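Local coordinates for protein tryptophane-5-halogenase (Microbispora sp. ATCC PTA-5024, PDB 5UAO) that probably chlorinates carbon 5 of a tryptophan indole during biosynthesis of the lanthipeptide NAI-107, as an FAD-binding, flavin-dependent halogenase, at residues G213-T218 with D226-C231; R334-G339 with N346-V351. All blocks are in the same frame, centred on the assembly; numbering follows the deposited sequence.

Contact 1. Residues G213-T218 with D226-C231. With FAD (flavin-adenine dinucleotide), chain E.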
loop_
_atom_site.group_PDB
_atom_site.type_symbol
_atom_site.label_atom_id
_atom_site.label_comp_id
_atom_site.label_asym_id
_atom_site.label_seq_id
_atom_site.Cartn_x
_atom_site.Cartn_y
_atom_site.Cartn_z
ATOM N N GLY A 213 -15.840 -22.607 -23.711
ATOM C CA GLY A 213 -17.153 -23.222 -23.912
ATOM C C GLY A 213 -17.257 -24.604 -23.306
ATOM O O GLY A 213 -18.342 -25.046 -22.949
ATOM N N GLY A 214 -16.135 -25.300 -23.196
ATOM C CA GLY A 214 -16.155 -26.627 -22.671
ATOM C C GLY A 214 -14.838 -27.333 -22.687
ATOM O O GLY A 214 -13.875 -26.859 -23.237
ATOM N N LEU A 215 -14.785 -28.484 -22.063
ATOM C CA LEU A 215 -13.562 -29.296 -22.051
ATOM C C LEU A 215 -13.851 -30.678 -22.674
ATOM O O LEU A 215 -14.828 -31.308 -22.322
ATOM C CB LEU A 215 -13.064 -29.480 -20.632
ATOM C CG LEU A 215 -13.032 -28.244 -19.716
ATOM C CD1 LEU A 215 -12.771 -28.701 -18.327
ATOM C CD2 LEU A 215 -11.872 -27.433 -20.204
ATOM N N ILE A 216 -12.969 -31.149 -23.553
ATOM C CA ILE A 216 -13.075 -32.490 -24.125
ATOM C C ILE A 216 -12.011 -33.382 -23.472
ATOM O O ILE A 216 -10.818 -33.101 -23.532
ATOM C CB ILE A 216 -12.813 -32.468 -25.656
ATOM C CG1 ILE A 216 -13.518 -31.288 -26.343
ATOM C CG2 ILE A 216 -13.068 -33.834 -26.313
ATOM C CD1 ILE A 216 -14.989 -31.215 -26.135
ATOM N N THR A 217 -12.444 -34.463 -22.841
ATOM C CA THR A 217 -11.520 -35.408 -22.272
ATOM C C THR A 217 -10.886 -36.288 -23.326
ATOM O O THR A 217 -11.393 -36.420 -24.457
ATOM C CB THR A 217 -12.182 -36.311 -21.227
ATOM O OG1 THR A 217 -13.052 -37.306 -21.832
ATOM C CG2 THR A 217 -12.937 -35.464 -20.233
ATOM N N THR A 218 -9.807 -36.936 -22.953
ATOM C CA THR A 218 -9.143 -37.878 -23.866
ATOM C C THR A 218 -10.048 -39.022 -24.347
ATOM O O THR A 218 -9.862 -39.480 -25.423
ATOM C CB THR A 218 -7.941 -38.503 -23.195
ATOM O OG1 THR A 218 -8.348 -38.985 -21.899
ATOM C CG2 THR A 218 -6.821 -37.455 -23.048
ATOM N N ASP A 226 -19.950 -23.152 -15.738
ATOM C CA ASP A 226 -20.136 -21.712 -15.938
ATOM C C ASP A 226 -18.828 -20.933 -15.739
ATOM O O ASP A 226 -18.599 -19.948 -16.387
ATOM C CB ASP A 226 -21.237 -21.151 -15.029
ATOM C CG ASP A 226 -22.638 -21.760 -15.325
ATOM O OD1 ASP A 226 -22.997 -21.963 -16.519
ATOM O OD2 ASP A 226 -23.375 -21.998 -14.343
ATOM N N PHE A 227 -17.964 -21.435 -14.868
ATOM C CA PHE A 227 -16.672 -20.824 -14.612
ATOM C C PHE A 227 -15.649 -21.935 -14.412
ATOM O O PHE A 227 -15.956 -22.948 -13.809
ATOM C CB PHE A 227 -16.711 -19.934 -13.351
ATOM C CG PHE A 227 -15.546 -18.982 -13.245
ATOM C CD1 PHE A 227 -15.590 -17.713 -13.865
ATOM C CD2 PHE A 227 -14.407 -19.345 -12.569
ATOM C CE1 PHE A 227 -14.527 -16.825 -13.775
ATOM C CE2 PHE A 227 -13.331 -18.461 -12.446
ATOM C CZ PHE A 227 -13.381 -17.202 -13.083
ATOM N N TYR A 228 -14.418 -21.703 -14.856
ATOM C CA TYR A 228 -13.338 -22.678 -14.690
ATOM C C TYR A 228 -12.185 -22.108 -13.842
ATOM O O TYR A 228 -11.704 -20.986 -14.111
ATOM C CB TYR A 228 -12.758 -23.040 -16.078
ATOM C CG TYR A 228 -13.811 -23.551 -17.042
ATOM C CD1 TYR A 228 -14.637 -22.667 -17.718
ATOM C CD2 TYR A 228 -14.001 -24.902 -17.219
ATOM C CE1 TYR A 228 -15.625 -23.135 -18.529
ATOM C CE2 TYR A 228 -15.019 -25.383 -18.040
ATOM C CZ TYR A 228 -15.801 -24.530 -18.694
ATOM O OH TYR A 228 -16.823 -25.040 -19.550
ATOM N N VAL A 229 -11.655 -22.919 -12.946
ATOM C CA VAL A 229 -10.415 -22.543 -12.241
ATOM C C VAL A 229 -9.278 -23.431 -12.820
ATOM O O VAL A 229 -9.398 -24.669 -12.878
ATOM C CB VAL A 229 -10.537 -22.693 -10.710
ATOM C CG1 VAL A 229 -9.360 -22.052 -10.013
ATOM C CG2 VAL A 229 -11.797 -22.049 -10.130
ATOM N N ASP A 230 -8.214 -22.798 -13.336
ATOM C CA ASP A 230 -7.093 -23.540 -13.826
ATOM C C ASP A 230 -6.097 -23.853 -12.702
ATOM O O ASP A 230 -5.342 -22.977 -12.238
ATOM C CB ASP A 230 -6.402 -22.803 -14.963
ATOM C CG ASP A 230 -5.325 -23.645 -15.598
ATOM O OD1 ASP A 230 -4.908 -24.671 -15.017
ATOM O OD2 ASP A 230 -4.845 -23.266 -16.703
ATOM N N CYS A 231 -6.163 -25.091 -12.216
ATOM C CA CYS A 231 -5.236 -25.639 -11.229
ATOM C C CYS A 231 -4.434 -26.782 -11.876
ATOM O O CYS A 231 -4.111 -27.792 -11.222
ATOM C CB CYS A 231 -6.004 -26.063 -9.942
ATOM S SG CYS A 231 -7.000 -24.723 -9.202
HETATM P PA FAD E . 0.130 -29.739 -9.119
HETATM O O1A FAD E . 0.411 -30.262 -7.710
HETATM O O2A FAD E . 1.158 -29.845 -10.261
HETATM O O5B FAD E . -1.299 -30.280 -9.619
HETATM C C5B FAD E . -1.765 -30.251 -10.953
HETATM C C4B FAD E . -3.052 -31.055 -10.999
HETATM O O4B FAD E . -3.527 -30.748 -12.313
HETATM C C3B FAD E . -2.950 -32.591 -10.901
HETATM O O3B FAD E . -4.056 -33.200 -10.063
HETATM C C2B FAD E . -3.077 -33.052 -12.357
HETATM O O2B FAD E . -3.620 -34.421 -12.549
HETATM C C1B FAD E . -3.996 -31.962 -12.907
HETATM N N9A FAD E . -3.938 -31.899 -14.388
HETATM C C8A FAD E . -2.898 -31.443 -15.147
HETATM N N7A FAD E . -3.232 -31.525 -16.464
HETATM C C5A FAD E . -4.477 -32.060 -16.526
HETATM C C6A FAD E . -5.363 -32.462 -17.611
HETATM N N6A FAD E . -4.975 -32.273 -18.908
HETATM N N1A FAD E . -6.549 -32.951 -17.279
HETATM C C2A FAD E . -6.954 -33.113 -16.004
HETATM N N3A FAD E . -6.174 -32.789 -14.972
HETATM C C4A FAD E . -4.949 -32.273 -15.187
HETATM N N1 FAD E . 4.900 -24.234 -1.603
HETATM C C2 FAD E . 4.855 -23.954 -0.257
HETATM O O2 FAD E . 3.880 -23.297 0.233
HETATM N N3 FAD E . 5.833 -24.379 0.588
HETATM C C4 FAD E . 6.900 -25.096 0.181
HETATM O O4 FAD E . 7.768 -25.429 1.048
HETATM C C4X FAD E . 6.994 -25.434 -1.279
HETATM N N5 FAD E . 8.052 -26.095 -1.826
HETATM C C5X FAD E . 8.121 -26.388 -3.147
HETATM C C6 FAD E . 9.230 -27.066 -3.636
HETATM C C7 FAD E . 9.357 -27.354 -4.983
HETATM C C7M FAD E . 10.525 -28.109 -5.545
HETATM C C8 FAD E . 8.283 -26.991 -5.905
HETATM C C8M FAD E . 8.430 -27.326 -7.375
HETATM C C9 FAD E . 7.182 -26.305 -5.422
HETATM C C9A FAD E . 7.038 -25.953 -4.078
HETATM N N10 FAD E . 5.905 -25.223 -3.576
HETATM C C10 FAD E . 5.897 -24.949 -2.171
HETATM C "C1'" FAD E . 4.698 -24.809 -4.355
HETATM C "C2'" FAD E . 3.604 -25.898 -3.918
HETATM O "O2'" FAD E . 4.292 -27.116 -4.169
HETATM C "C3'" FAD E . 2.288 -26.417 -4.601
HETATM O "O3'" FAD E . 1.674 -27.702 -4.211
HETATM C "C4'" FAD E . 2.656 -26.973 -5.945
HETATM O "O4'" FAD E . 4.061 -26.719 -6.251
HETATM C "C5'" FAD E . 1.569 -26.474 -6.898
HETATM O "O5'" FAD E . 0.361 -27.131 -6.647
HETATM P P FAD E . -0.627 -27.189 -7.950
HETATM O O1P FAD E . -0.673 -25.875 -8.604
HETATM O O2P FAD E . -1.910 -27.725 -7.327
HETATM O O3P FAD E . -0.053 -28.113 -9.089
#
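The strand pieces 213-217 and 227-230, which carry L215 and Y228 into contact, cross at 51° with axes 9.4 Å apart at their closest, too far for backbone pairing. They belong to one mixed sheet, with strands 195-208, 56-61 and 31-35 between them in its order, so side chains bridge the gap. Y228 does most of this. Its CG lies beside the backbone N (chi1 -56°), and the ring reaches out to strand 211-217. L215 comes in from the other strand, the two side chains running alongside in opposite senses, with the leucine oblique to the ring. Its CG is 3.9 Å from Y228 CE2, and its CD1 is 4.0 Å from that same ring carbon. L215 also packs on I35 of strand 31-35 and V204 of strand 195-208, so the leucine lies among strands of the same sheet. The phenol end passes G213 and G214, with Y228 OH 3.6 Å from G214 CA. Both glycines face R205 in a classic beta bulge. Y228 OH is hydrogen-bonded to Y225 N, while G213 O is bonded to H224 ND1. A leucine in place of Y228 would probably leave Y225 N without its mate and open a gap beside L215 and the bulge. At the far end of 226-231, C231 O approaches FAD O4B of the adenosine ribose to 3.2 Å. The side-chain contact is thus mainly apolar, and the buried phenol oxygen has its partner in Y225 N, just before strand 227-230.

Contact 2. Residues R334-G339 with N346-V351. With FAD (flavin-adenine dinucleotide), chain E.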
loop_
_atom_site.group_PDB
_atom_site.type_symbol
_atom_site.label_atom_id
_atom_site.label_comp_id
_atom_site.label_asym_id
_atom_site.label_seq_id
_atom_site.Cartn_x
_atom_site.Cartn_y
_atom_site.Cartn_z
ATOM N N ARG A 334 1.195 -13.134 -17.375
ATOM C CA ARG A 334 0.832 -11.725 -17.440
ATOM C C ARG A 334 -0.420 -11.504 -16.653
ATOM O O ARG A 334 -0.540 -10.512 -15.956
ATOM C CB ARG A 334 0.637 -11.289 -18.899
ATOM C CG ARG A 334 0.712 -9.795 -19.197
ATOM C CD ARG A 334 0.560 -9.552 -20.692
ATOM N NE ARG A 334 -0.617 -10.286 -21.257
ATOM C CZ ARG A 334 -0.824 -10.522 -22.576
ATOM N NH1 ARG A 334 0.030 -10.069 -23.500
ATOM N NH2 ARG A 334 -1.911 -11.179 -22.991
ATOM N N GLU A 335 -1.344 -12.464 -16.721
ATOM C CA GLU A 335 -2.614 -12.318 -16.057
ATOM C C GLU A 335 -2.964 -13.644 -15.427
ATOM O O GLU A 335 -2.567 -14.712 -15.936
ATOM C CB GLU A 335 -3.688 -11.964 -17.108
ATOM C CG GLU A 335 -3.333 -10.823 -18.076
ATOM C CD GLU A 335 -4.515 -10.441 -18.951
ATOM O OE1 GLU A 335 -4.785 -11.199 -19.887
ATOM O OE2 GLU A 335 -5.209 -9.425 -18.639
ATOM N N ALA A 336 -3.728 -13.587 -14.358
ATOM C CA ALA A 336 -4.277 -14.775 -13.732
ATOM C C ALA A 336 -5.720 -15.079 -14.102
ATOM O O ALA A 336 -6.183 -16.241 -13.986
ATOM C CB ALA A 336 -4.165 -14.651 -12.205
ATOM N N TRP A 337 -6.475 -14.026 -14.439
ATOM C CA TRP A 337 -7.889 -14.148 -14.695
ATOM C C TRP A 337 -8.174 -13.534 -16.052
ATOM O O TRP A 337 -7.846 -12.357 -16.307
ATOM C CB TRP A 337 -8.668 -13.418 -13.637
ATOM C CG TRP A 337 -10.144 -13.547 -13.625
ATOM C CD1 TRP A 337 -10.987 -13.894 -14.670
ATOM C CD2 TRP A 337 -10.991 -13.264 -12.517
ATOM N NE1 TRP A 337 -12.253 -13.918 -14.255
ATOM C CE2 TRP A 337 -12.321 -13.512 -12.947
ATOM C CE3 TRP A 337 -10.758 -12.864 -11.176
ATOM C CZ2 TRP A 337 -13.427 -13.370 -12.102
ATOM C CZ3 TRP A 337 -11.868 -12.708 -10.286
ATOM C CH2 TRP A 337 -13.201 -12.979 -10.767
ATOM N N ARG A 338 -8.835 -14.317 -16.887
ATOM C CA ARG A 338 -9.351 -13.822 -18.134
ATOM C C ARG A 338 -10.690 -14.482 -18.489
ATOM O O ARG A 338 -10.810 -15.707 -18.605
ATOM C CB ARG A 338 -8.358 -14.060 -19.229
ATOM C CG ARG A 338 -8.738 -13.324 -20.503
ATOM C CD ARG A 338 -7.526 -13.219 -21.375
ATOM N NE ARG A 338 -7.774 -12.368 -22.517
ATOM C CZ ARG A 338 -7.096 -11.271 -22.783
ATOM N NH1 ARG A 338 -6.086 -10.884 -22.014
ATOM N NH2 ARG A 338 -7.424 -10.564 -23.854
ATOM N N GLY A 339 -11.697 -13.657 -18.684
ATOM C CA GLY A 339 -13.066 -14.127 -18.962
ATOM C C GLY A 339 -13.528 -15.060 -17.862
ATOM O O GLY A 339 -13.587 -14.694 -16.710
ATOM N N ASN A 346 0.498 -23.289 -9.467
ATOM C CA ASN A 346 1.610 -23.285 -10.392
ATOM C C ASN A 346 1.195 -22.963 -11.832
ATOM O O ASN A 346 2.026 -22.552 -12.645
ATOM C CB ASN A 346 2.340 -24.656 -10.417
ATOM C CG ASN A 346 3.078 -25.010 -9.114
ATOM O OD1 ASN A 346 3.150 -24.224 -8.143
ATOM N ND2 ASN A 346 3.607 -26.268 -9.076
ATOM N N SER A 347 -0.056 -23.158 -12.178
ATOM C CA SER A 347 -0.560 -22.695 -13.461
ATOM C C SER A 347 -0.389 -21.198 -13.697
ATOM O O SER A 347 -0.270 -20.794 -14.861
ATOM C CB SER A 347 -2.039 -23.053 -13.611
ATOM O OG SER A 347 -2.741 -22.519 -12.502
ATOM N N TYR A 348 -0.356 -20.394 -12.625
ATOM C CA TYR A 348 -0.197 -18.950 -12.722
ATOM C C TYR A 348 1.234 -18.534 -12.559
ATOM O O TYR A 348 1.779 -17.861 -13.438
ATOM C CB TYR A 348 -1.099 -18.176 -11.768
ATOM C CG TYR A 348 -0.822 -16.677 -11.771
ATOM C CD1 TYR A 348 -1.022 -15.900 -12.919
ATOM C CD2 TYR A 348 -0.241 -16.057 -10.655
ATOM C CE1 TYR A 348 -0.716 -14.536 -12.937
ATOM C CE2 TYR A 348 0.023 -14.723 -10.661
ATOM C CZ TYR A 348 -0.212 -13.946 -11.792
ATOM O OH TYR A 348 0.095 -12.590 -11.772
ATOM N N ALA A 349 1.873 -18.953 -11.485
ATOM C CA ALA A 349 3.186 -18.459 -11.108
ATOM C C ALA A 349 3.886 -19.416 -10.174
ATOM O O ALA A 349 3.215 -20.202 -9.502
ATOM C CB ALA A 349 3.050 -17.104 -10.384
ATOM N N PHE A 350 5.208 -19.272 -10.041
ATOM C CA PHE A 350 6.008 -20.147 -9.129
ATOM C C PHE A 350 7.300 -19.441 -8.828
ATOM O O PHE A 350 7.865 -18.836 -9.709
ATOM C CB PHE A 350 6.380 -21.470 -9.796
ATOM C CG PHE A 350 7.291 -22.348 -8.954
ATOM C CD1 PHE A 350 6.749 -23.213 -8.035
ATOM C CD2 PHE A 350 8.660 -22.242 -9.028
ATOM C CE1 PHE A 350 7.560 -23.993 -7.243
ATOM C CE2 PHE A 350 9.467 -22.999 -8.219
ATOM C CZ PHE A 350 8.922 -23.860 -7.320
ATOM N N VAL A 351 7.731 -19.464 -7.583
ATOM C CA VAL A 351 9.146 -19.163 -7.239
ATOM C C VAL A 351 9.636 -20.298 -6.350
ATOM O O VAL A 351 8.836 -21.029 -5.723
ATOM C CB VAL A 351 9.320 -17.854 -6.473
ATOM C CG1 VAL A 351 8.941 -16.676 -7.340
ATOM C CG2 VAL A 351 8.516 -17.871 -5.168
HETATM P PA FAD E . 0.130 -29.739 -9.119
HETATM O O1A FAD E . 0.411 -30.262 -7.710
HETATM O O2A FAD E . 1.158 -29.845 -10.261
HETATM O O5B FAD E . -1.299 -30.280 -9.619
HETATM C C5B FAD E . -1.765 -30.251 -10.953
HETATM C C4B FAD E . -3.052 -31.055 -10.999
HETATM O O4B FAD E . -3.527 -30.748 -12.313
HETATM C C3B FAD E . -2.950 -32.591 -10.901
HETATM O O3B FAD E . -4.056 -33.200 -10.063
HETATM C C2B FAD E . -3.077 -33.052 -12.357
HETATM O O2B FAD E . -3.620 -34.421 -12.549
HETATM C C1B FAD E . -3.996 -31.962 -12.907
HETATM N N9A FAD E . -3.938 -31.899 -14.388
HETATM C C8A FAD E . -2.898 -31.443 -15.147
HETATM N N7A FAD E . -3.232 -31.525 -16.464
HETATM C C5A FAD E . -4.477 -32.060 -16.526
HETATM C C6A FAD E . -5.363 -32.462 -17.611
HETATM N N6A FAD E . -4.975 -32.273 -18.908
HETATM N N1A FAD E . -6.549 -32.951 -17.279
HETATM C C2A FAD E . -6.954 -33.113 -16.004
HETATM N N3A FAD E . -6.174 -32.789 -14.972
HETATM C C4A FAD E . -4.949 -32.273 -15.187
HETATM N N1 FAD E . 4.900 -24.234 -1.603
HETATM C C2 FAD E . 4.855 -23.954 -0.257
HETATM O O2 FAD E . 3.880 -23.297 0.233
HETATM N N3 FAD E . 5.833 -24.379 0.588
HETATM C C4 FAD E . 6.900 -25.096 0.181
HETATM O O4 FAD E . 7.768 -25.429 1.048
HETATM C C4X FAD E . 6.994 -25.434 -1.279
HETATM N N5 FAD E . 8.052 -26.095 -1.826
HETATM C C5X FAD E . 8.121 -26.388 -3.147
HETATM C C6 FAD E . 9.230 -27.066 -3.636
HETATM C C7 FAD E . 9.357 -27.354 -4.983
HETATM C C7M FAD E . 10.525 -28.109 -5.545
HETATM C C8 FAD E . 8.283 -26.991 -5.905
HETATM C C8M FAD E . 8.430 -27.326 -7.375
HETATM C C9 FAD E . 7.182 -26.305 -5.422
HETATM C C9A FAD E . 7.038 -25.953 -4.078
HETATM N N10 FAD E . 5.905 -25.223 -3.576
HETATM C C10 FAD E . 5.897 -24.949 -2.171
HETATM C "C1'" FAD E . 4.698 -24.809 -4.355
HETATM C "C2'" FAD E . 3.604 -25.898 -3.918
HETATM O "O2'" FAD E . 4.292 -27.116 -4.169
HETATM C "C3'" FAD E . 2.288 -26.417 -4.601
HETATM O "O3'" FAD E . 1.674 -27.702 -4.211
HETATM C "C4'" FAD E . 2.656 -26.973 -5.945
HETATM O "O4'" FAD E . 4.061 -26.719 -6.251
HETATM C "C5'" FAD E . 1.569 -26.474 -6.898
HETATM O "O5'" FAD E . 0.361 -27.131 -6.647
HETATM P P FAD E . -0.627 -27.189 -7.950
HETATM O O1P FAD E . -0.673 -25.875 -8.604
HETATM O O2P FAD E . -1.910 -27.725 -7.327
HETATM O O3P FAD E . -0.053 -28.113 -9.089
HETATM O O HOH W 1 -1.308 -10.940 -13.263
#
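Residues 346-351 form the bend and short strand that meet FAD, and A336, in the loop just before strand 337-338, packs behind them on Y348. A336 CB sits over one face of the Y348 ring, 3.8 Å from its centroid and 25° off the normal, in a CH-pi contact shifted toward the CD1-CE1 side of the ring. The ring comes under the methyl because Y348 holds CG opposite the backbone N (chi1 174°). E335 C is 3.5 Å from Y348 CE1, and W394 of helix 383-406 meets the ring edge-to-face. At the phenol end, Y348 OH donates to a water at 2.6 Å, which in turn donates to R334 O at 2.8 Å. Within 334-339, E335 and R338 form a salt bridge, and W337 NE1 bonds to G339 O at 2.9 Å. On the cofactor side, N346 N gives FAD O1P a nearly straight bond of 3.0 Å (166°), while the side-chain amide of N346 has weak bonds with the ribityl O4'. Packing on the ring and the water bridge hold Y348 at both its face and its hydroxyl, two residues from the backbone N-H that binds the pyrophosphate.

Overall arrangement
Along the chain the contacts come in series: contact 1 closes the short excursion through strand 222-223 before contact 2 closes the short connection through strand 341-343, and neither encloses the other. Contact 1 joins strand 211-217, next to the edge of the large mixed sheet, to strand 227-230. Contact 2 joins the residues just before edge strand 337-338 to the one just before strand 349-350, which belongs to a separate three-stranded sheet. Their centres are 16 Å apart, but they meet directly: D230 O and S347 OG are 2.7 Å apart, a probable hydrogen bond, and F227 CZ lies 3.7 Å from W337 NE1. Both end at FAD, contact 1 at the adenosine ribose and contact 2 at the pyrophosphate and ribityl chain.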